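Local coordinates for protein isomerase/lactonizing enzyme (Agrobacterium tumefaciens, PDB 1RVK) that is of unknown function but belongs to the enolase superfamily, binds magnesium and probably acts on a carboxylate substrate through an enolate intermediate, at residues I2-R16 and P29-E43. Numbering follows the deposited sequence.
Sequences IITDVEVRVFRTTTR and PAHQVEQAMLTVRTE
Strands 3-15 and 30-42 pair antiparallel from Ile-3 with Thr-42 to Thr-15 with His-31, and a classic beta bulge sets Thr-4 N and Asp-5 N both on Arg-41 O. Near the bulge, the face of Asp-5, Glu-7, Arg-9 and Arg-41 is charged. Arg-41 has CG anti to its N (chi1 -178°) and bends at chi3, which brings its guanidinium end-on to Glu-7. Arg-41 NH2 bonds Glu-7 OE1 at 2.9 Å, and NH1 bonds OE2 at 3.2 Å. The two planes stand 72° apart. Arg-9 NH1 and NH2 both bond Glu-7 OE1 at 3.0 Å, the oxygen lying in the Arg-9 guanidinium plane. Asp-5 OD2 adds a weak bond to Arg-41 NH1, while Arg-41 NE makes a salt bridge with Glu-47 of strand 47-52. A water joins Arg-9 NH1, Met-37 O and Thr-39 OG1, which also bonds His-49. Further along, Gln-35 CB lies over one face of the Phe-11 ring, 4.0 Å from its centroid, and Phe-51 touches both residues. The face of Val-6, Val-8, Leu-38 and Val-40 is apolar: Val-8 CG2 meets Leu-38 CD2 at 3.6 Å, packed against helices 59-70 (Ile-62) and 98-116 (Ala-107) of the enolase-type N-terminal domain. Three N-H groups converging on Glu-7 OE1 probably stabilise its negative charge and offset the closeness of the two arginines.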
loop_
_atom_site.group_PDB
_atom_site.type_symbol
_atom_site.label_atom_id
_atom_site.label_comp_id
_atom_site.label_asym_id
_atom_site.label_seq_id
_atom_site.Cartn_x
_atom_site.Cartn_y
_atom_site.Cartn_z
ATOM N N ILE A 2 -3.823 24.100 18.569
ATOM C CA ILE A 2 -4.101 24.744 17.291
ATOM C C ILE A 2 -2.916 24.639 16.332
ATOM O O ILE A 2 -1.765 24.833 16.723
ATOM C CB ILE A 2 -4.446 26.238 17.490
ATOM C CG1 ILE A 2 -5.713 26.369 18.338
ATOM C CG2 ILE A 2 -4.640 26.919 16.143
ATOM C CD1 ILE A 2 -6.954 25.764 17.691
ATOM N N ILE A 3 -3.209 24.327 15.074
ATOM C CA ILE A 3 -2.180 24.201 14.044
ATOM C C ILE A 3 -1.654 25.580 13.650
ATOM O O ILE A 3 -2.433 26.480 13.314
ATOM C CB ILE A 3 -2.746 23.508 12.786
ATOM C CG1 ILE A 3 -3.167 22.077 13.137
ATOM C CG2 ILE A 3 -1.709 23.518 11.661
ATOM C CD1 ILE A 3 -3.877 21.343 12.011
ATOM N N THR A 4 -0.335 25.746 13.682
ATOM C CA THR A 4 0.271 27.022 13.331
ATOM C C THR A 4 1.099 26.973 12.054
ATOM O O THR A 4 1.301 28.002 11.409
ATOM C CB THR A 4 1.175 27.550 14.471
ATOM O OG1 THR A 4 2.177 26.573 14.783
ATOM C CG2 THR A 4 0.348 27.842 15.713
ATOM N N ASP A 5 1.573 25.787 11.682
ATOM C CA ASP A 5 2.395 25.655 10.479
ATOM C C ASP A 5 2.204 24.340 9.730
ATOM O O ASP A 5 1.937 23.300 10.332
ATOM C CB ASP A 5 3.879 25.763 10.844
ATOM C CG ASP A 5 4.216 27.052 11.563
ATOM O OD1 ASP A 5 4.344 28.094 10.888
ATOM O OD2 ASP A 5 4.352 27.017 12.806
ATOM N N VAL A 6 2.348 24.410 8.411
ATOM C CA VAL A 6 2.277 23.243 7.532
ATOM C C VAL A 6 3.495 23.433 6.635
ATOM O O VAL A 6 3.561 24.389 5.862
ATOM C CB VAL A 6 1.004 23.230 6.665
ATOM C CG1 VAL A 6 1.024 22.013 5.743
ATOM C CG2 VAL A 6 -0.227 23.188 7.553
ATOM N N GLU A 7 4.468 22.537 6.748
ATOM C CA GLU A 7 5.691 22.665 5.966
ATOM C C GLU A 7 6.064 21.410 5.192
ATOM O O GLU A 7 5.780 20.293 5.616
ATOM C CB GLU A 7 6.846 23.040 6.894
ATOM C CG GLU A 7 6.473 24.093 7.929
ATOM C CD GLU A 7 7.556 24.307 8.971
ATOM O OE1 GLU A 7 8.171 23.308 9.408
ATOM O OE2 GLU A 7 7.780 25.472 9.365
ATOM N N VAL A 8 6.714 21.613 4.052
ATOM C CA VAL A 8 7.159 20.513 3.212
ATOM C C VAL A 8 8.663 20.622 3.025
ATOM O O VAL A 8 9.180 21.682 2.674
ATOM C CB VAL A 8 6.485 20.547 1.823
ATOM C CG1 VAL A 8 7.071 19.452 0.932
ATOM C CG2 VAL A 8 4.981 20.355 1.974
ATOM N N ARG A 9 9.361 19.521 3.276
ATOM C CA ARG A 9 10.806 19.472 3.119
ATOM C C ARG A 9 11.130 18.378 2.118
ATOM O O ARG A 9 10.821 17.206 2.342
ATOM C CB ARG A 9 11.484 19.170 4.461
ATOM C CG ARG A 9 11.329 20.276 5.496
ATOM C CD ARG A 9 11.958 19.888 6.823
ATOM N NE ARG A 9 12.017 21.018 7.747
ATOM C CZ ARG A 9 10.953 21.624 8.267
ATOM N NH1 ARG A 9 9.730 21.210 7.962
ATOM N NH2 ARG A 9 11.113 22.653 9.091
ATOM N N VAL A 10 11.733 18.771 1.002
ATOM C CA VAL A 10 12.105 17.817 -0.030
ATOM C C VAL A 10 13.585 17.499 0.125
ATOM O O VAL A 10 14.412 18.398 0.294
ATOM C CB VAL A 10 11.846 18.391 -1.441
ATOM C CG1 VAL A 10 12.152 17.339 -2.501
ATOM C CG2 VAL A 10 10.396 18.844 -1.554
ATOM N N PHE A 11 13.913 16.213 0.081
ATOM C CA PHE A 11 15.293 15.778 0.224
ATOM C C PHE A 11 15.568 14.626 -0.730
ATOM O O PHE A 11 14.645 14.088 -1.345
ATOM C CB PHE A 11 15.561 15.327 1.660
ATOM C CG PHE A 11 14.711 14.169 2.100
ATOM C CD1 PHE A 11 13.392 14.366 2.498
ATOM C CD2 PHE A 11 15.226 12.874 2.098
ATOM C CE1 PHE A 11 12.595 13.289 2.890
ATOM C CE2 PHE A 11 14.440 11.790 2.487
ATOM C CZ PHE A 11 13.120 11.998 2.884
ATOM N N ARG A 12 16.839 14.246 -0.845
ATOM C CA ARG A 12 17.231 13.156 -1.733
ATOM C C ARG A 12 17.517 11.870 -0.958
ATOM O O ARG A 12 18.282 11.873 0.004
ATOM C CB ARG A 12 18.491 13.536 -2.519
ATOM C CG ARG A 12 18.508 14.957 -3.061
ATOM C CD ARG A 12 19.935 15.382 -3.415
ATOM N NE ARG A 12 20.067 16.833 -3.545
ATOM C CZ ARG A 12 19.521 17.551 -4.521
ATOM N NH1 ARG A 12 18.801 16.956 -5.463
ATOM N NH2 ARG A 12 19.687 18.868 -4.554
ATOM N N THR A 13 16.893 10.777 -1.382
ATOM C CA THR A 13 17.115 9.479 -0.763
ATOM C C THR A 13 17.853 8.622 -1.795
ATOM O O THR A 13 17.585 8.715 -2.994
ATOM C CB THR A 13 15.780 8.791 -0.373
ATOM O OG1 THR A 13 16.055 7.524 0.234
ATOM C CG2 THR A 13 14.902 8.573 -1.597
ATOM N N THR A 14 18.795 7.810 -1.333
ATOM C CA THR A 14 19.564 6.947 -2.223
ATOM C C THR A 14 18.898 5.582 -2.258
ATOM O O THR A 14 18.738 4.938 -1.226
ATOM C CB THR A 14 21.008 6.800 -1.731
ATOM O OG1 THR A 14 21.626 8.092 -1.704
ATOM C CG2 THR A 14 21.794 5.879 -2.650
ATOM N N THR A 15 18.522 5.140 -3.452
ATOM C CA THR A 15 17.834 3.865 -3.594
ATOM C C THR A 15 18.117 3.198 -4.935
ATOM O O THR A 15 18.614 3.834 -5.867
ATOM C CB THR A 15 16.310 4.087 -3.460
ATOM O OG1 THR A 15 15.614 2.855 -3.677
ATOM C CG2 THR A 15 15.841 5.113 -4.470
ATOM N N ARG A 16 17.805 1.908 -5.018
ATOM C CA ARG A 16 17.985 1.154 -6.252
ATOM C C ARG A 16 16.615 0.858 -6.838
ATOM O O ARG A 16 16.482 0.119 -7.812
ATOM C CB ARG A 16 18.743 -0.149 -5.983
ATOM C CG ARG A 16 20.255 0.040 -5.929
ATOM C CD ARG A 16 20.982 -1.231 -5.508
ATOM N NE ARG A 16 22.428 -1.085 -5.669
ATOM C CZ ARG A 16 23.066 -1.166 -6.833
ATOM N NH1 ARG A 16 24.384 -1.011 -6.877
ATOM N NH2 ARG A 16 22.395 -1.418 -7.952
ATOM N N PRO A 29 20.022 0.780 -11.131
ATOM C CA PRO A 29 21.232 1.400 -10.584
ATOM C C PRO A 29 20.926 2.228 -9.342
ATOM O O PRO A 29 19.822 2.749 -9.192
ATOM C CB PRO A 29 21.718 2.277 -11.732
ATOM C CG PRO A 29 21.218 1.558 -12.950
ATOM C CD PRO A 29 19.827 1.160 -12.540
ATOM N N ALA A 30 21.895 2.341 -8.442
ATOM C CA ALA A 30 21.679 3.155 -7.258
ATOM C C ALA A 30 21.616 4.592 -7.771
ATOM O O ALA A 30 22.432 5.004 -8.603
ATOM C CB ALA A 30 22.836 2.987 -6.273
ATOM N N HIS A 31 20.623 5.342 -7.314
ATOM C CA HIS A 31 20.480 6.732 -7.727
ATOM C C HIS A 31 19.758 7.515 -6.646
ATOM O O HIS A 31 19.210 6.935 -5.708
ATOM C CB HIS A 31 19.720 6.842 -9.061
ATOM C CG HIS A 31 18.298 6.366 -9.006
ATOM N ND1 HIS A 31 17.325 6.851 -9.853
ATOM C CD2 HIS A 31 17.694 5.429 -8.239
ATOM C CE1 HIS A 31 16.182 6.234 -9.611
ATOM N NE2 HIS A 31 16.379 5.365 -8.635
ATOM N N GLN A 32 19.771 8.836 -6.763
ATOM C CA GLN A 32 19.103 9.665 -5.774
ATOM C C GLN A 32 17.730 10.083 -6.267
ATOM O O GLN A 32 17.577 10.587 -7.380
ATOM C CB GLN A 32 19.962 10.884 -5.435
ATOM C CG GLN A 32 21.220 10.511 -4.658
ATOM C CD GLN A 32 21.921 11.707 -4.047
ATOM O OE1 GLN A 32 22.917 11.559 -3.340
ATOM N NE2 GLN A 32 21.403 12.900 -4.316
ATOM N N VAL A 33 16.731 9.848 -5.426
ATOM C CA VAL A 33 15.347 10.170 -5.746
ATOM C C VAL A 33 14.814 11.212 -4.770
ATOM O O VAL A 33 15.066 11.133 -3.572
ATOM C CB VAL A 33 14.467 8.905 -5.658
ATOM C CG1 VAL A 33 13.008 9.256 -5.914
ATOM C CG2 VAL A 33 14.953 7.870 -6.668
ATOM N N GLU A 34 14.081 12.191 -5.286
ATOM C CA GLU A 34 13.516 13.224 -4.431
ATOM C C GLU A 34 12.319 12.692 -3.650
ATOM O O GLU A 34 11.397 12.106 -4.222
ATOM C CB GLU A 34 13.090 14.432 -5.263
ATOM C CG GLU A 34 14.242 15.310 -5.720
ATOM C CD GLU A 34 13.765 16.540 -6.468
ATOM O OE1 GLU A 34 12.646 17.014 -6.178
ATOM O OE2 GLU A 34 14.511 17.043 -7.334
ATOM N N GLN A 35 12.347 12.896 -2.339
ATOM C CA GLN A 35 11.274 12.461 -1.456
ATOM C C GLN A 35 10.814 13.681 -0.666
ATOM O O GLN A 35 11.613 14.563 -0.371
ATOM C CB GLN A 35 11.783 11.383 -0.494
ATOM C CG GLN A 35 10.751 10.910 0.522
ATOM C CD GLN A 35 9.594 10.158 -0.114
ATOM O OE1 GLN A 35 8.604 9.851 0.547
ATOM N NE2 GLN A 35 9.721 9.848 -1.399
ATOM N N ALA A 36 9.535 13.741 -0.323
ATOM C CA ALA A 36 9.040 14.881 0.433
ATOM C C ALA A 36 8.493 14.472 1.794
ATOM O O ALA A 36 7.917 13.395 1.950
ATOM C CB ALA A 36 7.960 15.608 -0.364
HETATM N N MSE A 37 8.697 15.334 2.784
HETATM C CA MSE A 37 8.186 15.080 4.120
HETATM C C MSE A 37 7.288 16.249 4.490
HETATM O O MSE A 37 7.704 17.410 4.412
HETATM C CB MSE A 37 9.316 14.952 5.149
HETATM C CG MSE A 37 8.803 14.742 6.583
HETATM SE SE MSE A 37 10.174 14.491 7.956
HETATM C CE MSE A 37 10.895 16.291 7.971
ATOM N N LEU A 38 6.051 15.933 4.857
ATOM C CA LEU A 38 5.085 16.943 5.260
ATOM C C LEU A 38 5.087 17.007 6.784
ATOM O O LEU A 38 5.017 15.972 7.452
ATOM C CB LEU A 38 3.688 16.562 4.760
ATOM C CG LEU A 38 2.492 17.494 5.021
ATOM C CD1 LEU A 38 2.170 17.551 6.497
ATOM C CD2 LEU A 38 2.789 18.878 4.478
ATOM N N THR A 39 5.182 18.216 7.330
ATOM C CA THR A 39 5.170 18.404 8.779
ATOM C C THR A 39 4.059 19.369 9.189
ATOM O O THR A 39 3.899 20.435 8.595
ATOM C CB THR A 39 6.516 18.977 9.303
ATOM O OG1 THR A 39 7.559 18.005 9.143
ATOM C CG2 THR A 39 6.400 19.344 10.777
ATOM N N VAL A 40 3.285 18.977 10.195
ATOM C CA VAL A 40 2.214 19.815 10.724
ATOM C C VAL A 40 2.624 20.169 12.154
ATOM O O VAL A 40 2.938 19.281 12.949
ATOM C CB VAL A 40 0.865 19.064 10.748
ATOM C CG1 VAL A 40 -0.226 19.965 11.324
ATOM C CG2 VAL A 40 0.495 18.619 9.337
ATOM N N ARG A 41 2.631 21.460 12.478
ATOM C CA ARG A 41 3.029 21.903 13.811
ATOM C C ARG A 41 1.937 22.705 14.509
ATOM O O ARG A 41 1.192 23.447 13.870
ATOM C CB ARG A 41 4.306 22.752 13.725
ATOM C CG ARG A 41 4.838 23.223 15.075
ATOM C CD ARG A 41 6.062 24.130 14.926
ATOM N NE ARG A 41 7.124 23.494 14.152
ATOM C CZ ARG A 41 7.398 23.775 12.882
ATOM N NH1 ARG A 41 6.694 24.692 12.233
ATOM N NH2 ARG A 41 8.373 23.131 12.256
ATOM N N THR A 42 1.853 22.552 15.829
ATOM C CA THR A 42 0.859 23.265 16.625
ATOM C C THR A 42 1.505 24.367 17.473
ATOM O O THR A 42 2.729 24.485 17.527
ATOM C CB THR A 42 0.097 22.296 17.549
ATOM O OG1 THR A 42 1.033 21.527 18.314
ATOM C CG2 THR A 42 -0.770 21.350 16.729
ATOM N N GLU A 43 0.669 25.165 18.133
ATOM C CA GLU A 43 1.135 26.272 18.972
ATOM C C GLU A 43 2.213 25.881 19.976
ATOM O O GLU A 43 3.183 26.615 20.172
ATOM C CB GLU A 43 -0.036 26.876 19.749
ATOM C CG GLU A 43 -1.201 27.333 18.901
ATOM C CD GLU A 43 -2.401 27.734 19.743
ATOM O OE1 GLU A 43 -2.906 26.881 20.515
ATOM O OE2 GLU A 43 -2.835 28.901 19.628
HETATM O O HOH W 1 8.685 18.671 6.759
HETATM O O HOH W 2 16.987 16.590 -7.330
#